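Local coordinates for Lpg0393 helical bundle domain-containing protein (Legionella pneumophila subsp. pneumophila str. Philadelphia 1, PDB 4R0G) that acts as a guanine-nucleotide exchange factor for the small GTPases Rab5, Rab21 and Rab22, probably through its VPS9-like domain, at residues 48-52 / 93-99; 17-21 / 63-67; 104-108 / 126-130; 167-172 / 207-213. All coordinates share one frame; numbering follows the deposited sequence.

Contact 1: residues 48-52 / 93-99; sequences IFEWL and LFPCMVY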
loop_
_atom_site.group_PDB
_atom_site.type_symbol
_atom_site.label_atom_id
_atom_site.label_comp_id
_atom_site.label_asym_id
_atom_site.label_seq_id
_atom_site.Cartn_x
_atom_site.Cartn_y
_atom_site.Cartn_z
ATOM N N ILE A 48 -7.366 -24.492 -9.639
ATOM C CA ILE A 48 -6.430 -25.585 -9.930
ATOM C C ILE A 48 -6.920 -26.416 -11.117
ATOM O O ILE A 48 -6.174 -26.703 -12.060
ATOM C CB ILE A 48 -6.211 -26.533 -8.742
ATOM C CG1 ILE A 48 -5.392 -25.838 -7.657
ATOM C CG2 ILE A 48 -5.466 -27.788 -9.221
ATOM C CD1 ILE A 48 -5.649 -26.397 -6.310
ATOM N N PHE A 49 -8.181 -26.810 -11.058
ATOM C CA PHE A 49 -8.789 -27.545 -12.140
ATOM C C PHE A 49 -8.591 -26.782 -13.421
ATOM O O PHE A 49 -8.024 -27.281 -14.386
ATOM C CB PHE A 49 -10.282 -27.665 -11.892
ATOM C CG PHE A 49 -11.007 -28.333 -12.991
ATOM C CD1 PHE A 49 -10.819 -29.687 -13.233
ATOM C CD2 PHE A 49 -11.867 -27.616 -13.800
ATOM C CE1 PHE A 49 -11.486 -30.324 -14.255
ATOM C CE2 PHE A 49 -12.541 -28.245 -14.840
ATOM C CZ PHE A 49 -12.352 -29.605 -15.060
ATOM N N GLU A 50 -9.036 -25.540 -13.408
ATOM C CA GLU A 50 -9.044 -24.749 -14.620
ATOM C C GLU A 50 -7.643 -24.532 -15.239
ATOM O O GLU A 50 -7.432 -24.622 -16.443
ATOM C CB GLU A 50 -9.755 -23.439 -14.334
ATOM C CG GLU A 50 -10.428 -22.902 -15.534
ATOM C CD GLU A 50 -11.665 -23.669 -15.934
ATOM O OE1 GLU A 50 -12.527 -23.909 -15.067
ATOM O OE2 GLU A 50 -11.786 -24.025 -17.126
ATOM N N TRP A 51 -6.671 -24.285 -14.403
ATOM C CA TRP A 51 -5.357 -23.984 -14.900
ATOM C C TRP A 51 -4.719 -25.256 -15.460
ATOM O O TRP A 51 -3.885 -25.198 -16.360
ATOM C CB TRP A 51 -4.553 -23.418 -13.734
ATOM C CG TRP A 51 -3.405 -22.594 -14.111
ATOM C CD1 TRP A 51 -2.822 -22.499 -15.343
ATOM C CD2 TRP A 51 -2.654 -21.739 -13.236
ATOM N NE1 TRP A 51 -1.757 -21.630 -15.288
ATOM C CE2 TRP A 51 -1.633 -21.147 -14.012
ATOM C CE3 TRP A 51 -2.741 -21.424 -11.867
ATOM C CZ2 TRP A 51 -0.702 -20.246 -13.463
ATOM C CZ3 TRP A 51 -1.810 -20.533 -11.322
ATOM C CH2 TRP A 51 -0.811 -19.954 -12.119
ATOM N N LEU A 52 -5.099 -26.404 -14.909
ATOM C CA LEU A 52 -4.535 -27.673 -15.346
ATOM C C LEU A 52 -5.113 -28.118 -16.693
ATOM O O LEU A 52 -4.442 -28.790 -17.486
ATOM C CB LEU A 52 -4.725 -28.752 -14.265
ATOM C CG LEU A 52 -3.813 -28.644 -13.032
ATOM C CD1 LEU A 52 -4.042 -29.766 -12.040
ATOM C CD2 LEU A 52 -2.341 -28.606 -13.434
ATOM N N LEU A 93 -1.544 -22.133 -7.263
ATOM C CA LEU A 93 -0.325 -22.369 -8.031
ATOM C C LEU A 93 0.490 -23.563 -7.522
ATOM O O LEU A 93 1.016 -24.377 -8.300
ATOM C CB LEU A 93 0.545 -21.116 -7.985
ATOM C CG LEU A 93 1.979 -21.355 -8.473
ATOM C CD1 LEU A 93 1.986 -21.671 -9.947
ATOM C CD2 LEU A 93 2.883 -20.164 -8.195
ATOM N N PHE A 94 0.591 -23.637 -6.204
ATOM C CA PHE A 94 1.468 -24.590 -5.568
ATOM C C PHE A 94 0.989 -26.014 -5.776
ATOM O O PHE A 94 1.793 -26.861 -6.158
ATOM C CB PHE A 94 1.718 -24.231 -4.095
ATOM C CG PHE A 94 2.286 -22.853 -3.909
ATOM C CD1 PHE A 94 3.385 -22.444 -4.635
ATOM C CD2 PHE A 94 1.697 -21.953 -3.052
ATOM C CE1 PHE A 94 3.894 -21.173 -4.483
ATOM C CE2 PHE A 94 2.211 -20.675 -2.904
ATOM C CZ PHE A 94 3.297 -20.295 -3.622
ATOM N N PRO A 95 -0.313 -26.283 -5.557
ATOM C CA PRO A 95 -0.833 -27.609 -5.942
ATOM C C PRO A 95 -0.541 -27.979 -7.395
ATOM O O PRO A 95 -0.073 -29.099 -7.644
ATOM C CB PRO A 95 -2.341 -27.453 -5.783
ATOM C CG PRO A 95 -2.499 -26.414 -4.751
ATOM C CD PRO A 95 -1.339 -25.459 -4.895
ATOM N N CYS A 96 -0.811 -27.065 -8.331
ATOM C CA CYS A 96 -0.499 -27.322 -9.735
ATOM C C CYS A 96 0.990 -27.695 -9.919
ATOM O O CYS A 96 1.316 -28.622 -10.644
ATOM C CB CYS A 96 -0.880 -26.137 -10.648
ATOM S SG CYS A 96 -2.646 -25.694 -10.663
ATOM N N MET A 97 1.891 -26.980 -9.253
ATOM C CA MET A 97 3.318 -27.313 -9.339
ATOM C C MET A 97 3.575 -28.727 -8.841
ATOM O O MET A 97 4.361 -29.474 -9.418
ATOM C CB MET A 97 4.172 -26.311 -8.570
ATOM C CG MET A 97 4.173 -24.929 -9.197
ATOM S SD MET A 97 5.157 -23.699 -8.316
ATOM C CE MET A 97 6.824 -24.207 -8.753
ATOM N N VAL A 98 2.869 -29.100 -7.783
ATOM C CA VAL A 98 2.984 -30.429 -7.218
ATOM C C VAL A 98 2.449 -31.460 -8.192
ATOM O O VAL A 98 3.100 -32.473 -8.472
ATOM C CB VAL A 98 2.236 -30.511 -5.896
ATOM C CG1 VAL A 98 2.213 -31.962 -5.367
ATOM C CG2 VAL A 98 2.863 -29.531 -4.922
ATOM N N TYR A 99 1.260 -31.197 -8.720
ATOM C CA TYR A 99 0.641 -32.115 -9.678
ATOM C C TYR A 99 1.475 -32.245 -10.943
ATOM O O TYR A 99 1.561 -33.317 -11.514
ATOM C CB TYR A 99 -0.770 -31.662 -9.997
ATOM C CG TYR A 99 -1.669 -31.800 -8.804
ATOM C CD1 TYR A 99 -1.383 -32.733 -7.825
ATOM C CD2 TYR A 99 -2.809 -31.010 -8.656
ATOM C CE1 TYR A 99 -2.213 -32.894 -6.736
ATOM C CE2 TYR A 99 -3.643 -31.151 -7.565
ATOM C CZ TYR A 99 -3.338 -32.102 -6.607
ATOM O OH TYR A 99 -4.132 -32.280 -5.496
#

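Contact 2: residues 17-21 / 63-67; sequences YLLFL and KFAIL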
loop_
_atom_site.group_PDB
_atom_site.type_symbol
_atom_site.label_atom_id
_atom_site.label_comp_id
_atom_site.label_asym_id
_atom_site.label_seq_id
_atom_site.Cartn_x
_atom_site.Cartn_y
_atom_site.Cartn_z
ATOM N N TYR A 17 -1.128 -8.043 -17.149
ATOM C CA TYR A 17 -1.295 -8.607 -15.830
ATOM C C TYR A 17 -2.582 -8.199 -15.123
ATOM O O TYR A 17 -3.277 -9.055 -14.567
ATOM C CB TYR A 17 -0.071 -8.343 -14.964
ATOM C CG TYR A 17 1.202 -9.034 -15.402
ATOM C CD1 TYR A 17 1.289 -10.413 -15.504
ATOM C CD2 TYR A 17 2.345 -8.301 -15.656
ATOM C CE1 TYR A 17 2.489 -11.040 -15.880
ATOM C CE2 TYR A 17 3.535 -8.913 -16.023
ATOM C CZ TYR A 17 3.600 -10.278 -16.131
ATOM O OH TYR A 17 4.796 -10.849 -16.498
ATOM N N LEU A 18 -2.904 -6.904 -15.152
ATOM C CA LEU A 18 -4.147 -6.393 -14.547
ATOM C C LEU A 18 -5.319 -7.149 -15.094
ATOM O O LEU A 18 -6.260 -7.462 -14.359
ATOM C CB LEU A 18 -4.333 -4.899 -14.797
ATOM C CG LEU A 18 -3.458 -4.178 -13.801
ATOM C CD1 LEU A 18 -3.327 -2.722 -14.127
ATOM C CD2 LEU A 18 -4.080 -4.441 -12.444
ATOM N N LEU A 19 -5.246 -7.462 -16.385
ATOM C CA LEU A 19 -6.263 -8.288 -17.005
ATOM C C LEU A 19 -6.186 -9.726 -16.486
ATOM O O LEU A 19 -7.203 -10.316 -16.142
ATOM C CB LEU A 19 -6.159 -8.220 -18.538
ATOM C CG LEU A 19 -7.117 -9.156 -19.269
ATOM C CD1 LEU A 19 -8.568 -8.832 -18.849
ATOM C CD2 LEU A 19 -6.891 -9.111 -20.802
ATOM N N PHE A 20 -4.985 -10.285 -16.416
ATOM C CA PHE A 20 -4.861 -11.664 -15.946
ATOM C C PHE A 20 -5.475 -11.866 -14.565
ATOM O O PHE A 20 -6.137 -12.871 -14.325
ATOM C CB PHE A 20 -3.424 -12.106 -15.939
ATOM C CG PHE A 20 -3.158 -13.266 -15.018
ATOM C CD1 PHE A 20 -3.601 -14.543 -15.346
ATOM C CD2 PHE A 20 -2.438 -13.098 -13.834
ATOM C CE1 PHE A 20 -3.367 -15.625 -14.517
ATOM C CE2 PHE A 20 -2.191 -14.195 -13.009
ATOM C CZ PHE A 20 -2.660 -15.463 -13.369
ATOM N N LEU A 21 -5.278 -10.870 -13.690
ATOM C CA LEU A 21 -5.816 -10.823 -12.312
ATOM C C LEU A 21 -7.341 -10.738 -12.213
ATOM O O LEU A 21 -7.895 -10.716 -11.117
ATOM C CB LEU A 21 -5.191 -9.668 -11.523
ATOM C CG LEU A 21 -3.689 -9.789 -11.200
ATOM C CD1 LEU A 21 -3.218 -8.637 -10.374
ATOM C CD2 LEU A 21 -3.404 -11.075 -10.478
ATOM N N LYS A 63 6.365 -16.459 -15.480
ATOM C CA LYS A 63 5.781 -15.160 -15.768
ATOM C C LYS A 63 5.007 -14.726 -14.549
ATOM O O LYS A 63 4.992 -13.550 -14.182
ATOM C CB LYS A 63 4.904 -15.202 -17.028
ATOM C CG LYS A 63 5.667 -14.823 -18.267
ATOM C CD LYS A 63 5.091 -15.462 -19.517
ATOM C CE LYS A 63 6.118 -15.453 -20.663
ATOM N NZ LYS A 63 5.566 -16.040 -21.938
ATOM N N PHE A 64 4.391 -15.688 -13.890
ATOM C CA PHE A 64 3.637 -15.360 -12.702
ATOM C C PHE A 64 4.622 -14.875 -11.632
ATOM O O PHE A 64 4.263 -14.075 -10.754
ATOM C CB PHE A 64 2.819 -16.568 -12.240
ATOM C CG PHE A 64 2.024 -16.310 -11.014
ATOM C CD1 PHE A 64 0.871 -15.534 -11.077
ATOM C CD2 PHE A 64 2.436 -16.818 -9.773
ATOM C CE1 PHE A 64 0.128 -15.279 -9.939
ATOM C CE2 PHE A 64 1.689 -16.567 -8.611
ATOM C CZ PHE A 64 0.542 -15.795 -8.699
ATOM N N ALA A 65 5.875 -15.333 -11.731
ATOM C CA ALA A 65 6.903 -14.904 -10.783
ATOM C C ALA A 65 7.131 -13.406 -10.941
ATOM O O ALA A 65 7.234 -12.671 -9.939
ATOM C CB ALA A 65 8.187 -15.661 -10.975
ATOM N N ILE A 66 7.198 -12.948 -12.193
ATOM C CA ILE A 66 7.355 -11.519 -12.447
ATOM C C ILE A 66 6.250 -10.759 -11.708
ATOM O O ILE A 66 6.538 -9.874 -10.881
ATOM C CB ILE A 66 7.307 -11.182 -13.939
ATOM C CG1 ILE A 66 8.333 -12.009 -14.712
ATOM C CG2 ILE A 66 7.605 -9.745 -14.147
ATOM C CD1 ILE A 66 7.975 -12.171 -16.176
ATOM N N LEU A 67 4.999 -11.156 -11.959
ATOM C CA LEU A 67 3.850 -10.516 -11.335
ATOM C C LEU A 67 4.037 -10.403 -9.818
ATOM O O LEU A 67 3.886 -9.334 -9.243
ATOM C CB LEU A 67 2.574 -11.290 -11.670
ATOM C CG LEU A 67 1.249 -10.510 -11.813
ATOM C CD1 LEU A 67 0.062 -11.367 -11.396
ATOM C CD2 LEU A 67 1.224 -9.204 -11.043
#

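Contact 3: residues 104-108 / 126-130; sequences LQEHY and NNAYL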
loop_
_atom_site.group_PDB
_atom_site.type_symbol
_atom_site.label_atom_id
_atom_site.label_comp_id
_atom_site.label_asym_id
_atom_site.label_seq_id
_atom_site.Cartn_x
_atom_site.Cartn_y
_atom_site.Cartn_z
ATOM N N LEU A 104 0.382 -36.118 -11.748
ATOM C CA LEU A 104 -0.978 -36.300 -11.287
ATOM C C LEU A 104 -1.994 -35.577 -12.167
ATOM O O LEU A 104 -3.192 -35.817 -12.041
ATOM C CB LEU A 104 -1.116 -35.806 -9.830
ATOM C CG LEU A 104 -0.810 -36.746 -8.658
ATOM C CD1 LEU A 104 -1.036 -38.209 -9.058
ATOM C CD2 LEU A 104 0.588 -36.536 -8.103
ATOM N N GLN A 105 -1.530 -34.706 -13.055
ATOM C CA GLN A 105 -2.449 -33.810 -13.762
ATOM C C GLN A 105 -3.507 -34.540 -14.597
ATOM O O GLN A 105 -4.635 -34.078 -14.707
ATOM C CB GLN A 105 -1.712 -32.740 -14.578
ATOM C CG GLN A 105 -0.828 -33.281 -15.687
ATOM C CD GLN A 105 0.449 -33.910 -15.152
ATOM O OE1 GLN A 105 1.133 -34.686 -15.848
ATOM N NE2 GLN A 105 0.784 -33.573 -13.902
ATOM N N GLU A 106 -3.159 -35.705 -15.126
ATOM C CA GLU A 106 -4.094 -36.479 -15.937
ATOM C C GLU A 106 -5.421 -36.663 -15.241
ATOM O O GLU A 106 -6.470 -36.516 -15.856
ATOM C CB GLU A 106 -3.512 -37.848 -16.312
ATOM C CG GLU A 106 -2.512 -37.780 -17.440
ATOM C CD GLU A 106 -1.532 -36.637 -17.239
ATOM O OE1 GLU A 106 -0.917 -36.575 -16.136
ATOM O OE2 GLU A 106 -1.423 -35.776 -18.152
ATOM N N HIS A 107 -5.385 -36.944 -13.950
ATOM C CA HIS A 107 -6.619 -37.251 -13.257
ATOM C C HIS A 107 -7.443 -35.996 -13.153
ATOM O O HIS A 107 -8.614 -36.056 -12.775
ATOM C CB HIS A 107 -6.375 -37.825 -11.855
ATOM C CG HIS A 107 -5.334 -38.904 -11.807
ATOM N ND1 HIS A 107 -3.980 -38.637 -11.794
ATOM C CD2 HIS A 107 -5.453 -40.252 -11.751
ATOM C CE1 HIS A 107 -3.309 -39.775 -11.741
ATOM N NE2 HIS A 107 -4.180 -40.768 -11.713
ATOM N N TYR A 108 -6.819 -34.849 -13.419
ATOM C CA TYR A 108 -7.551 -33.582 -13.399
ATOM C C TYR A 108 -8.049 -33.119 -14.775
ATOM O O TYR A 108 -8.937 -32.265 -14.858
ATOM C CB TYR A 108 -6.713 -32.506 -12.670
ATOM C CG TYR A 108 -6.425 -32.860 -11.212
ATOM C CD1 TYR A 108 -7.295 -32.461 -10.191
ATOM C CD2 TYR A 108 -5.295 -33.614 -10.862
ATOM C CE1 TYR A 108 -7.046 -32.787 -8.869
ATOM C CE2 TYR A 108 -5.042 -33.955 -9.549
ATOM C CZ TYR A 108 -5.919 -33.543 -8.547
ATOM O OH TYR A 108 -5.663 -33.882 -7.228
ATOM N N ASN A 126 -9.798 -37.316 -6.474
ATOM C CA ASN A 126 -8.382 -37.333 -6.777
ATOM C C ASN A 126 -7.525 -37.135 -5.534
ATOM O O ASN A 126 -6.328 -37.427 -5.535
ATOM C CB ASN A 126 -8.073 -36.285 -7.840
ATOM C CG ASN A 126 -8.595 -36.681 -9.215
ATOM O OD1 ASN A 126 -9.028 -37.813 -9.421
ATOM N ND2 ASN A 126 -8.534 -35.749 -10.167
ATOM N N ASN A 127 -8.153 -36.673 -4.457
ATOM C CA ASN A 127 -7.452 -36.474 -3.189
ATOM C C ASN A 127 -6.830 -37.774 -2.693
ATOM O O ASN A 127 -5.961 -37.764 -1.828
ATOM C CB ASN A 127 -8.407 -35.894 -2.145
ATOM C CG ASN A 127 -7.694 -35.332 -0.938
ATOM O OD1 ASN A 127 -7.734 -35.916 0.149
ATOM N ND2 ASN A 127 -7.066 -34.172 -1.110
ATOM N N ALA A 128 -7.276 -38.896 -3.245
ATOM C CA ALA A 128 -6.798 -40.186 -2.780
ATOM C C ALA A 128 -5.589 -40.704 -3.588
ATOM O O ALA A 128 -5.138 -41.833 -3.417
ATOM C CB ALA A 128 -7.948 -41.207 -2.716
ATOM N N TYR A 129 -5.077 -39.886 -4.491
ATOM C CA TYR A 129 -3.896 -40.276 -5.239
ATOM C C TYR A 129 -2.586 -39.676 -4.688
ATOM O O TYR A 129 -1.507 -39.945 -5.213
ATOM C CB TYR A 129 -4.088 -39.949 -6.730
ATOM C CG TYR A 129 -5.345 -40.560 -7.367
ATOM C CD1 TYR A 129 -5.787 -41.842 -7.025
ATOM C CD2 TYR A 129 -6.088 -39.852 -8.309
ATOM C CE1 TYR A 129 -6.940 -42.393 -7.600
ATOM C CE2 TYR A 129 -7.230 -40.391 -8.889
ATOM C CZ TYR A 129 -7.656 -41.659 -8.531
ATOM O OH TYR A 129 -8.795 -42.192 -9.108
ATOM N N LEU A 130 -2.680 -38.835 -3.656
ATOM C CA LEU A 130 -1.498 -38.310 -2.945
ATOM C C LEU A 130 -1.719 -38.277 -1.443
ATOM O O LEU A 130 -2.601 -37.570 -0.965
ATOM C CB LEU A 130 -1.162 -36.885 -3.390
ATOM C CG LEU A 130 0.280 -36.563 -3.821
ATOM C CD1 LEU A 130 0.559 -35.088 -3.726
ATOM C CD2 LEU A 130 1.337 -37.369 -3.045
#

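Contact 4: residues 167-172 / 207-213; sequences SVTYLK and LHEQTEL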
loop_
_atom_site.group_PDB
_atom_site.type_symbol
_atom_site.label_atom_id
_atom_site.label_comp_id
_atom_site.label_asym_id
_atom_site.label_seq_id
_atom_site.Cartn_x
_atom_site.Cartn_y
_atom_site.Cartn_z
ATOM N N SER A 167 0.632 2.417 -13.425
ATOM C CA SER A 167 0.048 3.413 -14.292
ATOM C C SER A 167 -1.461 3.486 -14.089
ATOM O O SER A 167 -2.027 4.582 -13.930
ATOM C CB SER A 167 0.325 3.031 -15.746
ATOM O OG SER A 167 -0.131 4.050 -16.614
ATOM N N VAL A 168 -2.109 2.320 -14.104
ATOM C CA VAL A 168 -3.547 2.259 -13.912
ATOM C C VAL A 168 -3.883 2.293 -12.448
ATOM O O VAL A 168 -4.818 2.938 -11.991
ATOM C CB VAL A 168 -4.111 0.941 -14.398
ATOM C CG1 VAL A 168 -5.603 0.913 -14.166
ATOM C CG2 VAL A 168 -3.776 0.737 -15.857
ATOM N N THR A 169 -3.100 1.555 -11.701
ATOM C CA THR A 169 -3.505 1.208 -10.366
ATOM C C THR A 169 -3.417 2.413 -9.430
ATOM O O THR A 169 -4.252 2.592 -8.553
ATOM C CB THR A 169 -2.701 -0.017 -9.917
ATOM O OG1 THR A 169 -3.571 -0.919 -9.241
ATOM C CG2 THR A 169 -1.550 0.372 -9.047
ATOM N N TYR A 170 -2.426 3.270 -9.653
ATOM C CA TYR A 170 -2.248 4.465 -8.836
ATOM C C TYR A 170 -3.490 5.351 -8.899
ATOM O O TYR A 170 -3.948 5.841 -7.878
ATOM C CB TYR A 170 -1.001 5.228 -9.292
ATOM C CG TYR A 170 -0.763 6.491 -8.516
ATOM C CD1 TYR A 170 -0.298 6.447 -7.205
ATOM C CD2 TYR A 170 -0.992 7.734 -9.094
ATOM C CE1 TYR A 170 -0.076 7.613 -6.487
ATOM C CE2 TYR A 170 -0.775 8.903 -8.388
ATOM C CZ TYR A 170 -0.317 8.839 -7.087
ATOM O OH TYR A 170 -0.101 10.017 -6.394
ATOM N N LEU A 171 -4.015 5.537 -10.114
ATOM C CA LEU A 171 -5.310 6.186 -10.341
ATOM C C LEU A 171 -6.430 5.551 -9.569
ATOM O O LEU A 171 -7.278 6.258 -9.049
ATOM C CB LEU A 171 -5.711 6.154 -11.807
ATOM C CG LEU A 171 -5.208 7.278 -12.703
ATOM C CD1 LEU A 171 -5.955 7.239 -13.993
ATOM C CD2 LEU A 171 -5.370 8.649 -12.023
ATOM N N LYS A 172 -6.428 4.220 -9.498
ATOM C CA LYS A 172 -7.513 3.480 -8.861
ATOM C C LYS A 172 -7.626 3.862 -7.391
ATOM O O LYS A 172 -8.701 4.277 -6.930
ATOM C CB LYS A 172 -7.341 1.965 -9.051
ATOM C CG LYS A 172 -8.299 1.055 -8.253
ATOM C CD LYS A 172 -8.230 -0.420 -8.753
ATOM C CE LYS A 172 -9.382 -1.338 -8.243
ATOM N NZ LYS A 172 -9.201 -1.857 -6.840
ATOM N N LEU A 207 -13.471 2.982 -14.077
ATOM C CA LEU A 207 -12.072 2.642 -14.026
ATOM C C LEU A 207 -11.845 1.225 -13.513
ATOM O O LEU A 207 -10.783 0.655 -13.719
ATOM C CB LEU A 207 -11.336 3.628 -13.132
ATOM C CG LEU A 207 -10.150 4.426 -13.666
ATOM C CD1 LEU A 207 -9.382 4.899 -12.474
ATOM C CD2 LEU A 207 -9.232 3.596 -14.522
ATOM N N HIS A 208 -12.836 0.649 -12.844
ATOM C CA HIS A 208 -12.641 -0.648 -12.195
ATOM C C HIS A 208 -12.458 -1.739 -13.215
ATOM O O HIS A 208 -11.810 -2.741 -12.953
ATOM C CB HIS A 208 -13.816 -1.000 -11.297
ATOM C CG HIS A 208 -13.622 -2.271 -10.537
ATOM N ND1 HIS A 208 -12.809 -2.358 -9.427
ATOM C CD2 HIS A 208 -14.129 -3.511 -10.733
ATOM C CE1 HIS A 208 -12.836 -3.594 -8.964
ATOM N NE2 HIS A 208 -13.627 -4.314 -9.746
ATOM N N GLU A 209 -13.046 -1.532 -14.383
ATOM C CA GLU A 209 -12.974 -2.497 -15.462
ATOM C C GLU A 209 -11.720 -2.318 -16.340
ATOM O O GLU A 209 -11.490 -3.098 -17.254
ATOM C CB GLU A 209 -14.262 -2.406 -16.315
ATOM C CG GLU A 209 -15.353 -3.479 -16.032
ATOM C CD GLU A 209 -15.880 -3.481 -14.580
ATOM O OE1 GLU A 209 -16.352 -2.421 -14.090
ATOM O OE2 GLU A 209 -15.831 -4.557 -13.931
ATOM N N GLN A 210 -10.904 -1.305 -16.082
ATOM C CA GLN A 210 -9.882 -0.980 -17.058
ATOM C C GLN A 210 -8.483 -1.519 -16.737
ATOM O O GLN A 210 -8.017 -1.407 -15.618
ATOM C CB GLN A 210 -9.875 0.519 -17.352
ATOM C CG GLN A 210 -10.207 0.800 -18.806
ATOM C CD GLN A 210 -11.661 0.525 -19.139
ATOM O OE1 GLN A 210 -12.569 1.097 -18.510
ATOM N NE2 GLN A 210 -11.902 -0.363 -20.126
ATOM N N THR A 211 -7.835 -2.158 -17.707
ATOM C CA THR A 211 -6.511 -2.737 -17.450
ATOM C C THR A 211 -5.308 -1.916 -17.944
ATOM O O THR A 211 -4.154 -2.266 -17.679
ATOM C CB THR A 211 -6.434 -4.202 -17.962
ATOM O OG1 THR A 211 -6.613 -4.239 -19.387
ATOM C CG2 THR A 211 -7.524 -5.027 -17.312
ATOM N N GLU A 212 -5.579 -0.831 -18.662
ATOM C CA GLU A 212 -4.525 0.076 -19.122
ATOM C C GLU A 212 -5.092 1.450 -19.487
ATOM O O GLU A 212 -6.287 1.599 -19.723
ATOM C CB GLU A 212 -3.739 -0.527 -20.288
ATOM C CG GLU A 212 -4.599 -0.989 -21.471
ATOM C CD GLU A 212 -3.815 -1.806 -22.506
ATOM O OE1 GLU A 212 -2.774 -2.410 -22.144
ATOM O OE2 GLU A 212 -4.255 -1.849 -23.678
ATOM N N LEU A 213 -4.248 2.472 -19.527
ATOM C CA LEU A 213 -4.781 3.772 -19.894
ATOM C C LEU A 213 -4.627 3.985 -21.413
ATOM O O LEU A 213 -3.549 4.342 -21.918
ATOM C CB LEU A 213 -4.054 4.867 -19.115
ATOM C CG LEU A 213 -4.094 4.706 -17.592
ATOM C CD1 LEU A 213 -3.199 5.704 -16.895
ATOM C CD2 LEU A 213 -5.518 4.846 -17.058
#

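Contact 1: residues 48-52 / 93-99
Ile-48, Trp-51 and Leu-52 of helix 40-53 close round Cys-96 of helix 80-101, with Leu-93, Pro-95 and Tyr-99 flanking it. Ile-48 divides its work between two branches. CG1 lies beside the backbone N (chi1 -71°) and carries CD1 onto the ring of Pro-95, 3.5 Å from its CB. CG2 takes the other direction, meeting Cys-96 SG at 3.8 Å and coming up to the edge of the Tyr-99 ring near its plane. Leu-52 completes the grip, its CG 4.0 Å from Cys-96 SG and its CD1 3.8 Å from Tyr-99 CD2. The sulfur also makes an oblique sulfur-aromatic contact with Trp-51, 5.3 Å from the centroid of the five-membered ring. At the far end of that indole, Trp-51 CH2 meets Leu-93 CD1 at 3.9 Å.

A small thiol suits a place where three side chains converge, and the segment axes pass 9.6 Å apart at a crossing angle of -51°. Proline is tolerated within helix 80-101 at the cost of a kink, because its N offers no bond to the preceding turn. Farther out, Trp-51 NE1 is hydrogen-bonded to Asp-60, while Phe-56 and Trp-23 pack edge-to-face with its rings. No polar bond spans these two segments. Hydrophobic burial therefore joins the helices within the VPS9-like domain, while the indole N-H finds its partner beyond their interface.

Contact 2: residues 17-21 / 63-67
Tyr-17 reaches from helix 17-20 across Leu-67 to the backbone of helix 58-71. Its CB starts 4.0 Å from Leu-67 CG, and with the ring carbon CG beside the backbone N (chi1 -66°) the ring runs past the leucine in the opposite sense. CD1 lies 3.7 Å from Leu-67 CG, while Leu-67 CB sits over one face, toward the rim. Farther along, CE1 nears the carbonyl oxygen of Lys-63, and at the tip OH touches Ile-66 CD1 at 3.5 Å.

Leu-67 reaches onward: its CD1 meets Leu-21 CD2 tip to tip at 3.6 Å and stands at the edge of the Phe-20 ring. Phe-20 CE2 in turn approaches the edge of Phe-64, 3.9 Å from its CD1. Leucine and phenylalanine suit this buried junction of the VPS9-like domain because they fill it without polar side-chain atoms to satisfy; Leu-12 and Ala-161 from two further helices also touch Tyr-17. The hydroxyl makes no hydrogen bond across the contact, so Tyr-17 serves here chiefly as an apolar surface.

Contact 3: residues 104-108 / 126-130
Asn-126 folds its side chain against His-107 and Tyr-108, joining the loops that flank helix 116-126. CG stands beside the backbone N (chi1 -72°), which swings the amide toward His-107, and its ND2 gives His-107 O a 2.6 Å hydrogen bond; the donor lies above the carbonyl plane, 74° out of it. The same nitrogen sits 3.4 Å above the plane of the Tyr-108 ring, over its centre, with the amide turned almost perpendicular to the ring. Asparagine suits this place because one short arm supplies both contacts.

His-107 is fixed from within its own loop: ND1 of His-107 donates to Leu-104 O at 2.9 Å, the oxygen lying in the imidazole plane, and the backbone N of His-107 reaches that oxygen from the same face of the carbonyl. The imidazole thus held offers a face to Tyr-129 CD2, the two ring planes inclined at 41°. Next to this pair Leu-104 CD2 approaches Leu-130 CG at 4.3 Å, an apolar touch. The bond to a carbonyl oxygen, an acceptor only, supports nitrogen rather than oxygen at that end of the Asn-126 amide.

Contact 4: residues 167-172 / 207-213
Leu-207 O accepts a hydrogen bond from the backbone N of Gln-210 at 3.1 Å, turning the chain out of helix 193-208 so that residues 207-213 wrap round Val-168, Leu-171 and Lys-172. This is an interhelical loop of the helical bundle domain, lying across helix 155-183 on its way to helix 215-229. Val-168 fits into the bend. Its CG1, anti to the backbone N (chi1 179°), points to Gln-210 O at 3.6 Å, and CG2 lies 3.4 Å from Glu-212 CA; a compact beta-branched residue can thus meet bare backbone with both methyls.

Two leucines grip the next turn of the helix: Leu-207 CD1 packs on Leu-171 CB at 3.9 Å, while Leu-213 CD2 reaches Leu-171 CD1 at the same distance. Leu-213 also lays CD1 against Ser-167, whose side chain is short. Ile-221 of helix 215-229 touches Leu-171 as well, and Leu-18 of helix 17-20 touches both Val-168 and Thr-211. At the more exposed margin, Lys-172 runs alongside His-208 in the same direction. The bend at its last torsion (chi4 -80°) turns NZ aside, 4.5 Å from His-208 ND1, while the methylene CE lies 3.8 Å from that same nitrogen.

From the N terminus, residues 17-21 open contact 2 and 48-52 open contact 1 before 63-67 close the first loop; 93-99 close the second, so the two contacts cross. Leu-93 CD2 meets Phe-64 CD2 at 3.7 Å, tying helix 80-101 to helix 58-71. Contact 3 follows in series, 126-130 closing the loop opened at 104-108, and probable hydrogen bonds join it to contact 1, one between the hydroxyls of Tyr-99 and Tyr-108. Last, in the helical bundle, 207-213 close the loop opened at 167-172. Contacts 3 and 4 stand about 39 Å apart between centres. Contact 2 reaches contact 4 where Leu-19 N lies 3.5 Å from Thr-211 CG2, linking the VPS9-like and bundle parts.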